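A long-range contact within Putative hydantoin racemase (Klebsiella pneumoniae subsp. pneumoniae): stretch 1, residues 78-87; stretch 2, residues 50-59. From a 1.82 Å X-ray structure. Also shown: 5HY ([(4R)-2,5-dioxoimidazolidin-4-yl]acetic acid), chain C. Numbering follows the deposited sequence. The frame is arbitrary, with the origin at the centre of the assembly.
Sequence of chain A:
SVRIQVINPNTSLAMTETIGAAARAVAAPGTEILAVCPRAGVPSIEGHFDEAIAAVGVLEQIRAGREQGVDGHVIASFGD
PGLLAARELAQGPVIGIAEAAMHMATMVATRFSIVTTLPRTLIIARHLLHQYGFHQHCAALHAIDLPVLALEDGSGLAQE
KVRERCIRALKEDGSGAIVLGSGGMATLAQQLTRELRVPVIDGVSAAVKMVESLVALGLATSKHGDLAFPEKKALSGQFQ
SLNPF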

ATOM      1  N   PHE A  78      -8.233 -23.760  -3.522  1.00 14.84           N
ATOM      2  CA  PHE A  78      -7.262 -22.663  -3.377  1.00 14.95           C
ATOM      3  C   PHE A  78      -7.790 -21.234  -3.591  1.00 14.99           C
ATOM      4  O   PHE A  78      -7.062 -20.262  -3.387  1.00 15.25           O
ATOM      5  CB  PHE A  78      -6.027 -22.927  -4.245  1.00 14.99           C
ATOM      6  CG  PHE A  78      -4.798 -22.188  -3.792  1.00 15.14           C
ATOM      7  CD1 PHE A  78      -4.126 -22.570  -2.632  1.00 15.32           C
ATOM      8  CD2 PHE A  78      -4.310 -21.110  -4.525  1.00 15.43           C
ATOM      9  CE1 PHE A  78      -2.988 -21.887  -2.210  1.00 15.27           C
ATOM     10  CE2 PHE A  78      -3.173 -20.422  -4.109  1.00 15.54           C
ATOM     11  CZ  PHE A  78      -2.513 -20.812  -2.949  1.00 15.39           C
ATOM     12  N   GLY A  79      -9.049 -21.103  -3.990  1.00 14.93           N
ATOM     13  CA  GLY A  79      -9.680 -19.791  -4.068  1.00 14.60           C
ATOM     14  C   GLY A  79     -10.437 -19.433  -2.801  1.00 14.33           C
ATOM     15  O   GLY A  79     -10.978 -18.330  -2.689  1.00 14.36           O
ATOM     16  N   ASP A  80     -10.466 -20.368  -1.849  1.00 14.08           N
ATOM     17  CA  ASP A  80     -11.246 -20.248  -0.608  1.00 13.86           C
ATOM     18  C   ASP A  80     -12.670 -19.715  -0.843  1.00 13.70           C
ATOM     19  O   ASP A  80     -13.090 -18.765  -0.176  1.00 13.64           O
ATOM     20  CB  ASP A  80     -10.508 -19.376   0.423  1.00 13.84           C
ATOM     21  CG  ASP A  80      -9.156 -19.947   0.828  1.00 13.90           C
ATOM     22  OD1 ASP A  80      -8.854 -21.111   0.487  1.00 13.64           O
ATOM     23  OD2 ASP A  80      -8.391 -19.223   1.500  1.00 13.92           O
ATOM     24  N   PRO A  81     -13.418 -20.328  -1.785  1.00 13.59           N
ATOM     25  CA  PRO A  81     -14.725 -19.785  -2.156  1.00 13.48           C
ATOM     26  C   PRO A  81     -15.729 -19.813  -1.008  1.00 13.40           C
ATOM     27  O   PRO A  81     -15.855 -20.824  -0.309  1.00 13.33           O
ATOM     28  CB  PRO A  81     -15.182 -20.708  -3.294  1.00 13.47           C
ATOM     29  CG  PRO A  81     -14.471 -21.977  -3.060  1.00 13.55           C
ATOM     30  CD  PRO A  81     -13.137 -21.591  -2.493  1.00 13.58           C
ATOM     31  N   GLY A  82     -16.416 -18.689  -0.819  1.00 13.32           N
ATOM     32  CA  GLY A  82     -17.444 -18.553   0.209  1.00 13.29           C
ATOM     33  C   GLY A  82     -16.934 -18.583   1.639  1.00 13.22           C
ATOM     34  O   GLY A  82     -17.679 -18.943   2.549  1.00 13.16           O
ATOM     35  N   LEU A  83     -15.676 -18.192   1.840  1.00 13.16           N
ATOM     36  CA  LEU A  83     -15.047 -18.256   3.164  1.00 13.10           C
ATOM     37  C   LEU A  83     -15.791 -17.442   4.224  1.00 13.04           C
ATOM     38  O   LEU A  83     -16.131 -17.968   5.285  1.00 13.01           O
ATOM     39  CB  LEU A  83     -13.569 -17.840   3.102  1.00 13.14           C
ATOM     40  CG  LEU A  83     -12.775 -17.860   4.419  1.00 13.29           C
ATOM     41  CD1 LEU A  83     -12.602 -19.277   4.963  1.00 13.30           C
ATOM     42  CD2 LEU A  83     -11.423 -17.185   4.245  1.00 13.48           C
ATOM     43  N   LEU A  84     -16.043 -16.169   3.930  1.00 12.99           N
ATOM     44  CA  LEU A  84     -16.706 -15.283   4.887  1.00 12.94           C
ATOM     45  C   LEU A  84     -18.191 -15.606   5.039  1.00 12.87           C
ATOM     46  O   LEU A  84     -18.758 -15.451   6.123  1.00 12.83           O
ATOM     47  CB  LEU A  84     -16.480 -13.810   4.522  1.00 13.07           C
ATOM     48  CG  LEU A  84     -15.022 -13.323   4.522  1.00 13.21           C
ATOM     49  CD1 LEU A  84     -14.942 -11.836   4.213  1.00 13.58           C
ATOM     50  CD2 LEU A  84     -14.319 -13.631   5.844  1.00 13.54           C
ATOM     51  N   ALA A  85     -18.808 -16.062   3.948  1.00 12.74           N
ATOM     52  CA  ALA A  85     -20.186 -16.550   3.972  1.00 12.72           C
ATOM     53  C   ALA A  85     -20.308 -17.764   4.891  1.00 12.70           C
ATOM     54  O   ALA A  85     -21.255 -17.866   5.675  1.00 12.68           O
ATOM     55  CB  ALA A  85     -20.651 -16.898   2.565  1.00 12.67           C
ATOM     56  N   ALA A  86     -19.335 -18.669   4.794  1.00 12.73           N
ATOM     57  CA  ALA A  86     -19.280 -19.871   5.625  1.00 12.81           C
ATOM     58  C   ALA A  86     -19.074 -19.538   7.099  1.00 12.90           C
ATOM     59  O   ALA A  86     -19.656 -20.182   7.973  1.00 12.89           O
ATOM     60  CB  ALA A  86     -18.182 -20.804   5.136  1.00 12.79           C
ATOM     61  N   ARG A  87     -18.245 -18.530   7.368  1.00 12.99           N
ATOM     62  CA  ARG A  87     -17.975 -18.094   8.739  1.00 13.18           C
ATOM     63  C   ARG A  87     -19.206 -17.490   9.412  1.00 13.35           C
ATOM     64  O   ARG A  87     -19.374 -17.612  10.627  1.00 13.32           O
ATOM     65  CB  ARG A  87     -16.794 -17.123   8.782  1.00 13.13           C
ATOM     66  CG  ARG A  87     -15.463 -17.815   8.578  1.00 13.06           C
ATOM     67  CD  ARG A  87     -14.288 -16.865   8.663  1.00 13.02           C
ATOM     68  NE  ARG A  87     -13.038 -17.599   8.491  1.00 12.98           N
ATOM     69  CZ  ARG A  87     -11.833 -17.045   8.396  1.00 13.03           C
ATOM     70  NH1 ARG A  87     -11.683 -15.728   8.455  1.00 13.23           N
ATOM     71  NH2 ARG A  87     -10.769 -17.820   8.241  1.00 12.73           N
TER
HETATM   72  C   5HY C   1      -8.591 -26.023  -6.198  1.00 19.01           C
HETATM   73  N   5HY C   1      -9.695 -25.335  -8.096  1.00 19.03           N
HETATM   74  O   5HY C   1      -7.845 -26.098  -5.224  1.00 18.88           O
HETATM   75  CA  5HY C   1      -8.673 -24.846  -7.162  1.00 19.06           C
HETATM   76  CB  5HY C   1      -7.330 -24.552  -7.864  1.00 19.13           C
HETATM   77  CG  5HY C   1      -6.605 -25.759  -8.482  1.00 19.38           C
HETATM   78  OAB 5HY C   1     -10.991 -27.182  -8.222  1.00 18.91           O
HETATM   79  NAF 5HY C   1      -9.478 -26.948  -6.558  1.00 18.97           N
HETATM   80  CAI 5HY C   1     -10.116 -26.527  -7.657  1.00 19.04           C
HETATM   81  OD1 5HY C   1      -5.640 -25.497  -9.230  1.00 19.89           O
HETATM   82  OD2 5HY C   1      -7.001 -26.909  -8.194  1.00 19.85           O
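Stretch 2, residues 50-59: DEAIAAVGVL

Stretch 2, residues 50-59, is helical throughout and lies along the loop and first helical turn of stretch 1. Its N-to-C direction nearly matches that of helix 83-87: the signed crossing angle is -19° and the axes approach to 9.4 Å. The two backbones come nearest before that helix begins, where Gly82, its N-cap residue, brings its CA within 4.3 Å of Ala55 CA; farther along, Ala86 CA and Leu59 CA stand 5.9 Å apart. At Gly82 a small residue faces a small residue, and Ala55 CB sits 3.8 Å from Gly82 N. A CB on Gly82 would come about 3.2 Å from Ala55 CB, a tight fit, and its positive phi (68°) also favours glycine. This bend belongs to the type II turn from Asp80 to Leu83, which presents Pro81 as the main bump of the loop. The proline ring rests on the small side chains of Ala54 and Ala55 and on the backbone at Glu51: Pro81 CB lies 3.7 Å from Glu51 O and 4.4 Å from Ala55 CB, while Pro81 CG meets Ala54 CB at 4.1 Å. One helical turn on, Val58 CG2 packs 3.8 Å from Pro81 O. Leu59, with chi1 m and chi2 t, leaves its helix sideways, but its end comes nearer to stretch 1, so that CD2 reaches 3.8 Å from Ala85 CB and 3.7 Å from Ala86 N. Ala86 CB faces Val58 CG1 more loosely, at 4.3 Å. At the other end, Glu51 extends its carboxylate to the bare backbone of Gly79, with OE2 3.0 Å from Gly79 CA; a CB there would clash with OE2. No direct hydrogen bond crosses the contact. Instead, water 2 donates to Glu51 OE1 (2.8 Å) and Gly79 O (2.6 Å), while water 1 donates to Glu51 OE2 (2.9 Å) and accepts a weak bond from Gly79 N (3.1 Å).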

ATOM      1  N   ASP A  50     -17.036 -20.451 -11.805  1.00 14.37           N
ATOM      2  CA  ASP A  50     -16.921 -21.699 -11.051  1.00 14.43           C
ATOM      3  C   ASP A  50     -16.900 -21.449  -9.542  1.00 14.49           C
ATOM      4  O   ASP A  50     -17.523 -22.188  -8.780  1.00 14.45           O
ATOM      5  CB  ASP A  50     -15.665 -22.471 -11.467  1.00 14.43           C
ATOM      6  CG  ASP A  50     -15.717 -22.965 -12.906  1.00 14.47           C
ATOM      7  OD1 ASP A  50     -16.814 -22.999 -13.505  1.00 14.64           O
ATOM      8  OD2 ASP A  50     -14.645 -23.327 -13.436  1.00 14.38           O
ATOM      9  N   GLU A  51     -16.185 -20.402  -9.126  1.00 14.59           N
ATOM     10  CA  GLU A  51     -16.078 -20.031  -7.711  1.00 14.75           C
ATOM     11  C   GLU A  51     -17.418 -19.658  -7.084  1.00 14.48           C
ATOM     12  O   GLU A  51     -17.699 -20.039  -5.945  1.00 14.36           O
ATOM     13  CB  GLU A  51     -15.090 -18.878  -7.518  1.00 14.95           C
ATOM     14  CG  GLU A  51     -13.635 -19.297  -7.530  1.00 16.41           C
ATOM     15  CD  GLU A  51     -12.808 -18.559  -6.499  1.00 18.08           C
ATOM     16  OE1 GLU A  51     -12.884 -17.313  -6.436  1.00 19.18           O
ATOM     17  OE2 GLU A  51     -12.079 -19.232  -5.747  1.00 19.27           O
ATOM     18  N   ALA A  52     -18.232 -18.909  -7.827  1.00 14.23           N
ATOM     19  CA  ALA A  52     -19.550 -18.480  -7.358  1.00 14.08           C
ATOM     20  C   ALA A  52     -20.472 -19.673  -7.113  1.00 13.96           C
ATOM     21  O   ALA A  52     -21.223 -19.693  -6.136  1.00 13.83           O
ATOM     22  CB  ALA A  52     -20.178 -17.506  -8.345  1.00 14.09           C
ATOM     23  N   ILE A  53     -20.404 -20.659  -8.005  1.00 13.87           N
ATOM     24  CA  ILE A  53     -21.161 -21.903  -7.858  1.00 13.79           C
ATOM     25  C   ILE A  53     -20.648 -22.698  -6.658  1.00 13.76           C
ATOM     26  O   ILE A  53     -21.436 -23.166  -5.830  1.00 13.72           O
ATOM     27  CB  ILE A  53     -21.103 -22.760  -9.149  1.00 13.79           C
ATOM     28  CG1 ILE A  53     -21.850 -22.056 -10.285  1.00 13.79           C
ATOM     29  CG2 ILE A  53     -21.690 -24.153  -8.909  1.00 13.78           C
ATOM     30  CD1 ILE A  53     -21.624 -22.669 -11.649  1.00 13.96           C
ATOM     31  N   ALA A  54     -19.324 -22.826  -6.564  1.00 13.76           N
ATOM     32  CA  ALA A  54     -18.675 -23.562  -5.479  1.00 13.79           C
ATOM     33  C   ALA A  54     -18.995 -22.981  -4.102  1.00 13.87           C
ATOM     34  O   ALA A  54     -19.158 -23.730  -3.137  1.00 13.93           O
ATOM     35  CB  ALA A  54     -17.174 -23.609  -5.698  1.00 13.76           C
ATOM     36  N   ALA A  55     -19.090 -21.654  -4.025  1.00 13.89           N
ATOM     37  CA  ALA A  55     -19.397 -20.954  -2.775  1.00 13.95           C
ATOM     38  C   ALA A  55     -20.721 -21.408  -2.152  1.00 14.01           C
ATOM     39  O   ALA A  55     -20.799 -21.615  -0.939  1.00 14.02           O
ATOM     40  CB  ALA A  55     -19.395 -19.445  -2.993  1.00 13.92           C
ATOM     41  N   VAL A  56     -21.748 -21.565  -2.985  1.00 14.01           N
ATOM     42  CA  VAL A  56     -23.062 -22.030  -2.528  1.00 14.06           C
ATOM     43  C   VAL A  56     -23.014 -23.509  -2.128  1.00 14.00           C
ATOM     44  O   VAL A  56     -23.653 -23.915  -1.153  1.00 14.02           O
ATOM     45  CB  VAL A  56     -24.170 -21.744  -3.580  1.00 14.08           C
ATOM     46  CG1 VAL A  56     -25.460 -22.496  -3.259  1.00 14.20           C
ATOM     47  CG2 VAL A  56     -24.443 -20.249  -3.651  1.00 14.16           C
ATOM     48  N   GLY A  57     -22.241 -24.298  -2.873  1.00 14.03           N
ATOM     49  CA  GLY A  57     -22.006 -25.702  -2.536  1.00 14.07           C
ATOM     50  C   GLY A  57     -21.324 -25.870  -1.190  1.00 14.16           C
ATOM     51  O   GLY A  57     -21.650 -26.788  -0.432  1.00 14.14           O
ATOM     52  N   VAL A  58     -20.377 -24.979  -0.897  1.00 14.21           N
ATOM     53  CA  VAL A  58     -19.724 -24.927   0.413  1.00 14.32           C
ATOM     54  C   VAL A  58     -20.758 -24.679   1.514  1.00 14.42           C
ATOM     55  O   VAL A  58     -20.773 -25.385   2.525  1.00 14.43           O
ATOM     56  CB  VAL A  58     -18.608 -23.842   0.459  1.00 14.26           C
ATOM     57  CG1 VAL A  58     -18.160 -23.566   1.891  1.00 14.28           C
ATOM     58  CG2 VAL A  58     -17.419 -24.260  -0.391  1.00 14.33           C
ATOM     59  N   LEU A  59     -21.630 -23.694   1.293  1.00 14.57           N
ATOM     60  CA  LEU A  59     -22.665 -23.321   2.263  1.00 14.80           C
ATOM     61  C   LEU A  59     -23.639 -24.459   2.563  1.00 15.03           C
ATOM     62  O   LEU A  59     -24.074 -24.624   3.706  1.00 14.95           O
ATOM     63  CB  LEU A  59     -23.428 -22.076   1.796  1.00 14.78           C
ATOM     64  CG  LEU A  59     -22.664 -20.748   1.766  1.00 14.79           C
ATOM     65  CD1 LEU A  59     -23.524 -19.655   1.152  1.00 14.80           C
ATOM     66  CD2 LEU A  59     -22.192 -20.341   3.159  1.00 14.87           C
TER
HETATM   67  O   HOH W   1     -11.309 -22.061  -5.876  1.00 16.59           O
HETATM   68  O   HOH W   2     -11.497 -16.274  -4.269  1.00 21.56           O